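Local coordinates for protein pyruvate kinase 1 (Trypanosoma brucei brucei, PDB 4KCT) that catalyses the last step of glycolysis, transfer of phosphate from phosphoenolpyruvate to ADP, and also has an intrinsic oxaloacetate decarboxylase activity, at residues V110-A115 and P130-A135; V153-K156 and L162-H165. One frame throughout, in Å; residues are numbered along the deposited sequence.

Interaction 1 of 2, residues V110-A115 and P130-A135; sequences VTTDPA and PQLTNA
Thr112 and Pro130 mark the closest backbone approach, their CA atoms 5.5 Å apart, where the chain leaving strand 107-111 passes the turn that leads into helix 132-135. The two segments are joined by side-chain packing and a single water. Thr112 sends its two branches to different partners. Its methyl, CG2, presses on Leu132 CB at 3.4 Å, tighter than usual for two carbons. Its hydroxyl sits between the backbone N and the carbonyl carbon (chi1 58°), but OG1 is still 4.0 Å from Pro130 O, and the water bridges them. That water donates to Pro130 O at 2.9 Å, accepts from the backbone N of Thr133, and takes a weak bond from Thr112 OG1. A threonine suits this place because one side chain offers both a packing methyl and a polar group for the water. Leu132, with CG anti to its backbone N (chi1 177°), carries CD2 over to Val110, where it meets CG2 at 4.1 Å with the two side chains roughly perpendicular; the branched valine puts a methyl where the leucine can reach it. Each segment also braces itself. Thr111 OG1 accepts from Asp113 N at 3.0 Å in an ST turn, and Asp113 OD1 accepts from Ala115 N in an Asx turn, met from above the carboxylate plane. Gln131 is the N-cap residue, and its backbone O accepts from Asn134 N and Ala135 N, starting the helix. The contact belongs to the small beta domain that pyruvate kinases carry on the barrel: Val110 also packs on Phe125 of strand 124-126, Leu132 touches Leu180, and Thr133 OG1 bonds to the backbone O of Asp159, tying the short helix to the hairpin turn that precedes strand 161-166.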
ATOM      1  N   VAL A 110     -35.259  43.218 -11.777  1.00 23.09           N
ATOM      2  CA  VAL A 110     -34.102  43.311 -12.629  1.00 22.93           C
ATOM      3  C   VAL A 110     -34.506  42.928 -14.038  1.00 23.35           C
ATOM      4  O   VAL A 110     -35.305  42.013 -14.235  1.00 24.01           O
ATOM      5  CB  VAL A 110     -32.924  42.436 -12.126  1.00 25.60           C
ATOM      6  CG1 VAL A 110     -32.484  42.909 -10.748  1.00 26.72           C
ATOM      7  CG2 VAL A 110     -33.328  40.964 -12.067  1.00 28.84           C
ATOM      8  N   THR A 111     -34.103  43.744 -14.997  1.00 21.90           N
ATOM      9  CA  THR A 111     -34.595  43.588 -16.375  1.00 19.88           C
ATOM     10  C   THR A 111     -33.451  43.521 -17.380  1.00 20.58           C
ATOM     11  O   THR A 111     -32.364  44.093 -17.151  1.00 20.38           O
ATOM     12  CB  THR A 111     -35.569  44.730 -16.758  1.00 23.37           C
ATOM     13  OG1 THR A 111     -36.102  44.487 -18.059  1.00 25.87           O
ATOM     14  CG2 THR A 111     -34.851  46.109 -16.734  1.00 21.77           C
ATOM     15  N   THR A 112     -33.661  42.775 -18.467  1.00 18.78           N
ATOM     16  CA  THR A 112     -32.717  42.769 -19.577  1.00 22.14           C
ATOM     17  C   THR A 112     -33.246  43.665 -20.729  1.00 23.55           C
ATOM     18  O   THR A 112     -32.676  43.702 -21.811  1.00 23.70           O
ATOM     19  CB  THR A 112     -32.479  41.329 -20.090  1.00 23.16           C
ATOM     20  OG1 THR A 112     -33.735  40.759 -20.501  1.00 24.08           O
ATOM     21  CG2 THR A 112     -31.908  40.471 -18.962  1.00 22.10           C
ATOM     22  N   ASP A 113     -34.339  44.379 -20.466  1.00 22.59           N
ATOM     23  CA  ASP A 113     -34.860  45.407 -21.403  1.00 24.31           C
ATOM     24  C   ASP A 113     -33.947  46.627 -21.424  1.00 23.34           C
ATOM     25  O   ASP A 113     -33.887  47.358 -20.460  1.00 22.94           O
ATOM     26  CB  ASP A 113     -36.271  45.827 -20.976  1.00 25.85           C
ATOM     27  CG  ASP A 113     -36.959  46.746 -22.001  1.00 31.63           C
ATOM     28  OD1 ASP A 113     -36.283  47.302 -22.884  1.00 25.07           O
ATOM     29  OD2 ASP A 113     -38.172  46.936 -21.864  1.00 30.44           O
ATOM     30  N   PRO A 114     -33.245  46.854 -22.547  1.00 26.78           N
ATOM     31  CA  PRO A 114     -32.239  47.911 -22.595  1.00 27.70           C
ATOM     32  C   PRO A 114     -32.847  49.322 -22.559  1.00 28.57           C
ATOM     33  O   PRO A 114     -32.123  50.282 -22.287  1.00 29.25           O
ATOM     34  CB  PRO A 114     -31.500  47.647 -23.923  1.00 33.22           C
ATOM     35  CG  PRO A 114     -32.470  46.865 -24.757  1.00 34.86           C
ATOM     36  CD  PRO A 114     -33.268  46.038 -23.781  1.00 33.16           C
ATOM     37  N   ALA A 115     -34.185  49.421 -22.585  1.00 28.14           N
ATOM     38  CA  ALA A 115     -34.829  50.722 -22.312  1.00 29.82           C
ATOM     39  C   ALA A 115     -34.394  51.267 -20.943  1.00 31.27           C
ATOM     40  O   ALA A 115     -34.329  52.480 -20.739  1.00 29.50           O
ATOM     41  CB  ALA A 115     -36.341  50.616 -22.378  1.00 28.08           C
ATOM     42  N   PRO A 130     -28.629  39.164 -21.968  1.00 25.84           N
ATOM     43  CA  PRO A 130     -29.986  38.974 -22.510  1.00 25.04           C
ATOM     44  C   PRO A 130     -30.624  37.668 -22.124  1.00 25.59           C
ATOM     45  O   PRO A 130     -31.826  37.602 -21.994  1.00 25.73           O
ATOM     46  CB  PRO A 130     -29.771  39.014 -24.030  1.00 26.98           C
ATOM     47  CG  PRO A 130     -28.578  39.889 -24.213  1.00 31.92           C
ATOM     48  CD  PRO A 130     -27.708  39.723 -22.983  1.00 27.92           C
ATOM     49  N   GLN A 131     -29.815  36.642 -21.865  1.00 25.60           N
ATOM     50  CA  GLN A 131     -30.347  35.344 -21.456  1.00 26.05           C
ATOM     51  C   GLN A 131     -30.646  35.232 -19.960  1.00 25.71           C
ATOM     52  O   GLN A 131     -30.835  34.129 -19.446  1.00 23.76           O
ATOM     53  CB  GLN A 131     -29.405  34.234 -21.886  1.00 29.21           C
ATOM     54  CG  GLN A 131     -29.364  34.032 -23.398  1.00 33.96           C
ATOM     55  CD  GLN A 131     -30.647  33.426 -23.905  1.00 48.01           C
ATOM     56  OE1 GLN A 131     -31.227  32.544 -23.258  1.00 49.13           O
ATOM     57  NE2 GLN A 131     -31.173  33.981 -24.993  1.00 51.39           N
ATOM     58  N   LEU A 132     -30.655  36.361 -19.252  1.00 24.20           N
ATOM     59  CA  LEU A 132     -30.762  36.321 -17.784  1.00 24.77           C
ATOM     60  C   LEU A 132     -31.937  35.441 -17.289  1.00 28.54           C
ATOM     61  O   LEU A 132     -31.776  34.649 -16.363  1.00 25.08           O
ATOM     62  CB  LEU A 132     -30.885  37.737 -17.203  1.00 27.99           C
ATOM     63  CG  LEU A 132     -31.079  37.837 -15.688  1.00 25.12           C
ATOM     64  CD1 LEU A 132     -29.799  37.428 -14.977  1.00 27.77           C
ATOM     65  CD2 LEU A 132     -31.480  39.248 -15.289  1.00 30.33           C
ATOM     66  N   THR A 133     -33.111  35.569 -17.908  1.00 26.48           N
ATOM     67  CA  THR A 133     -34.300  34.872 -17.382  1.00 31.16           C
ATOM     68  C   THR A 133     -34.316  33.399 -17.732  1.00 34.19           C
ATOM     69  O   THR A 133     -35.115  32.652 -17.195  1.00 35.95           O
ATOM     70  CB  THR A 133     -35.630  35.500 -17.859  1.00 34.83           C
ATOM     71  OG1 THR A 133     -35.708  35.419 -19.287  1.00 34.60           O
ATOM     72  CG2 THR A 133     -35.735  36.954 -17.427  1.00 29.92           C
ATOM     73  N   ASN A 134     -33.422  32.976 -18.619  1.00 31.12           N
ATOM     74  CA  ASN A 134     -33.162  31.548 -18.798  1.00 36.71           C
ATOM     75  C   ASN A 134     -32.097  31.015 -17.872  1.00 35.19           C
ATOM     76  O   ASN A 134     -32.061  29.837 -17.601  1.00 40.82           O
ATOM     77  CB  ASN A 134     -32.774  31.239 -20.240  1.00 38.83           C
ATOM     78  CG  ASN A 134     -33.897  31.503 -21.198  1.00 47.59           C
ATOM     79  OD1 ASN A 134     -35.061  31.360 -20.839  1.00 47.00           O
ATOM     80  ND2 ASN A 134     -33.565  32.007 -22.381  1.00 47.58           N
ATOM     81  N   ALA A 135     -31.154  31.868 -17.495  1.00 32.08           N
ATOM     82  CA  ALA A 135     -29.985  31.423 -16.743  1.00 29.55           C
ATOM     83  C   ALA A 135     -30.323  31.189 -15.277  1.00 32.92           C
ATOM     84  O   ALA A 135     -29.798  30.276 -14.665  1.00 35.90           O
ATOM     85  CB  ALA A 135     -28.860  32.432 -16.866  1.00 29.99           C
TER
HETATM   86  O   HOH W   1     -33.835  37.501 -19.940  1.00 38.89           O

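Interaction 2 of 2, residues V153-K156 and L162-H165; sequences VVSK and LKCH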
ATOM      1  N   VAL A 153     -33.876  35.505  -6.336  1.00 26.46           N
ATOM      2  CA  VAL A 153     -34.888  35.653  -7.370  1.00 27.54           C
ATOM      3  C   VAL A 153     -36.206  35.083  -6.846  1.00 30.13           C
ATOM      4  O   VAL A 153     -36.264  33.922  -6.448  1.00 31.87           O
ATOM      5  CB  VAL A 153     -34.506  34.887  -8.645  1.00 29.79           C
ATOM      6  CG1 VAL A 153     -35.642  34.965  -9.664  1.00 24.18           C
ATOM      7  CG2 VAL A 153     -33.199  35.434  -9.231  1.00 29.41           C
ATOM      8  N   VAL A 154     -37.241  35.918  -6.799  1.00 30.18           N
ATOM      9  CA  VAL A 154     -38.537  35.501  -6.266  1.00 30.55           C
ATOM     10  C   VAL A 154     -39.393  34.895  -7.364  1.00 33.31           C
ATOM     11  O   VAL A 154     -39.955  33.815  -7.199  1.00 35.68           O
ATOM     12  CB  VAL A 154     -39.314  36.674  -5.631  1.00 31.08           C
ATOM     13  CG1 VAL A 154     -40.628  36.171  -5.057  1.00 35.24           C
ATOM     14  CG2 VAL A 154     -38.483  37.357  -4.550  1.00 33.86           C
ATOM     15  N   SER A 155     -39.512  35.596  -8.484  1.00 31.44           N
ATOM     16  CA  SER A 155     -40.353  35.111  -9.572  1.00 32.59           C
ATOM     17  C   SER A 155     -39.932  35.709 -10.905  1.00 33.55           C
ATOM     18  O   SER A 155     -39.265  36.749 -10.958  1.00 32.96           O
ATOM     19  CB  SER A 155     -41.822  35.432  -9.299  1.00 35.40           C
ATOM     20  OG  SER A 155     -42.003  36.823  -9.179  1.00 38.12           O
ATOM     21  N   LYS A 156     -40.286  35.026 -11.979  1.00 31.22           N
ATOM     22  CA  LYS A 156     -40.133  35.573 -13.310  1.00 34.02           C
ATOM     23  C   LYS A 156     -41.402  36.312 -13.728  1.00 35.89           C
ATOM     24  O   LYS A 156     -42.464  35.717 -13.771  1.00 38.89           O
ATOM     25  CB  LYS A 156     -39.845  34.451 -14.293  1.00 34.92           C
ATOM     26  CG  LYS A 156     -39.842  34.906 -15.741  1.00 37.04           C
ATOM     27  CD  LYS A 156     -38.992  33.984 -16.585  1.00 42.95           C
ATOM     28  CE  LYS A 156     -39.737  33.533 -17.817  1.00 46.77           C
ATOM     29  NZ  LYS A 156     -38.872  32.622 -18.607  1.00 48.89           N
ATOM     30  N   LEU A 162     -37.113  39.757 -13.872  1.00 23.75           N
ATOM     31  CA  LEU A 162     -37.191  38.983 -12.652  1.00 24.75           C
ATOM     32  C   LEU A 162     -37.513  39.909 -11.482  1.00 25.73           C
ATOM     33  O   LEU A 162     -36.980  41.019 -11.384  1.00 27.77           O
ATOM     34  CB  LEU A 162     -35.862  38.259 -12.397  1.00 25.08           C
ATOM     35  CG  LEU A 162     -35.433  37.302 -13.512  1.00 26.03           C
ATOM     36  CD1 LEU A 162     -34.041  36.745 -13.223  1.00 24.78           C
ATOM     37  CD2 LEU A 162     -36.443  36.175 -13.654  1.00 27.09           C
ATOM     38  N   LYS A 163     -38.383  39.452 -10.596  1.00 23.78           N
ATOM     39  CA  LYS A 163     -38.603  40.127  -9.342  1.00 27.24           C
ATOM     40  C   LYS A 163     -37.714  39.483  -8.275  1.00 26.38           C
ATOM     41  O   LYS A 163     -37.672  38.253  -8.153  1.00 27.20           O
ATOM     42  CB  LYS A 163     -40.077  40.011  -8.948  1.00 29.58           C
ATOM     43  CG  LYS A 163     -40.427  40.721  -7.656  1.00 37.10           C
ATOM     44  CD  LYS A 163     -41.942  40.828  -7.483  1.00 46.47           C
ATOM     45  CE  LYS A 163     -42.425  39.971  -6.319  1.00 53.04           C
ATOM     46  NZ  LYS A 163     -42.896  38.622  -6.758  1.00 61.01           N
ATOM     47  N   CYS A 164     -36.985  40.310  -7.526  1.00 25.76           N
ATOM     48  CA  CYS A 164     -35.908  39.816  -6.649  1.00 25.23           C
ATOM     49  C   CYS A 164     -36.052  40.383  -5.237  1.00 26.57           C
ATOM     50  O   CYS A 164     -36.626  41.454  -5.037  1.00 29.36           O
ATOM     51  CB  CYS A 164     -34.532  40.200  -7.208  1.00 25.64           C
ATOM     52  SG  CYS A 164     -34.149  39.471  -8.822  1.00 30.60           S
ATOM     53  N   HIS A 165     -35.484  39.680  -4.273  1.00 26.63           N
ATOM     54  CA  HIS A 165     -35.515  40.109  -2.885  1.00 27.49           C
ATOM     55  C   HIS A 165     -34.119  40.475  -2.474  1.00 28.34           C
ATOM     56  O   HIS A 165     -33.214  39.663  -2.594  1.00 27.67           O
ATOM     57  CB  HIS A 165     -36.031  38.955  -2.020  1.00 28.79           C
ATOM     58  CG  HIS A 165     -35.918  39.203  -0.530  1.00 37.02           C
ATOM     59  ND1 HIS A 165     -34.767  39.003   0.158  1.00 37.66           N
ATOM     60  CD2 HIS A 165     -36.891  39.539   0.424  1.00 36.03           C
ATOM     61  CE1 HIS A 165     -34.985  39.230   1.476  1.00 40.45           C
ATOM     62  NE2 HIS A 165     -36.280  39.558   1.635  1.00 40.56           N
TER
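Val154 and Ser155 both face Lys163, which makes this a classic beta bulge in the antiparallel hairpin of strands 149-158 and 161-166. Lys163 O accepts from both residues of the bulge: Val154 N lies in the carbonyl plane at 2.7 Å, while Ser155 N is tilted from it at 3.2 Å. Lys163 N returns a bond to Ser155 O. At the bulge Val154 turns its side chain toward the partner strand, where CG2 meets His165 CB at 3.9 Å and CG1 lies beside the lysine's end. Val153, Lys156, Leu162 and Cys164 share one face. There Val153 CG2 approaches Cys164 SG at 4.2 Å, and Leu162 reaches forward with CD2, passing Lys156 obliquely and touching its CA at 3.8 Å. Valine, leucine and cysteine suit this face, which is covered by Val136 and helix 132-135; Lys156 lends it the aliphatic part of its chain, lying on Thr133, while its length can carry the charge outward. Ser155 and Lys163 project from the other face. Serine is short enough to lie alongside the long lysine, whose chain starts with CG anti to the backbone N (chi1 -178°) and then bends at its last two torsions. That curl brings its ammonium back over the bulge, beside the serine hydroxyl that also bonds to Glu157 OE1: Lys163 NZ donates to Ser155 OG at 3.1 Å.

How the interactions relate
Interactions 1 and 2 have centres about 12 Å apart and meet across strands 107-111 and 161-166, neighbours in one mixed sheet. Val110 N lies 2.8 Å from Leu162 O, probably a hydrogen bond, and Val110 CG2 packs on Cys164 SG at 3.7 Å. Thr133 of the short helix is a second bridge: its CG2 rests on Leu162 CD2 and its CB on Lys156 CD, each at 3.9 Å. The helix-side packing of interaction 1 and the apolar face of interaction 2 thus form a continuous layer in the beta domain. None of these residues is among those binding pyruvate or magnesium; in pyruvate kinases this small domain closes over the active site.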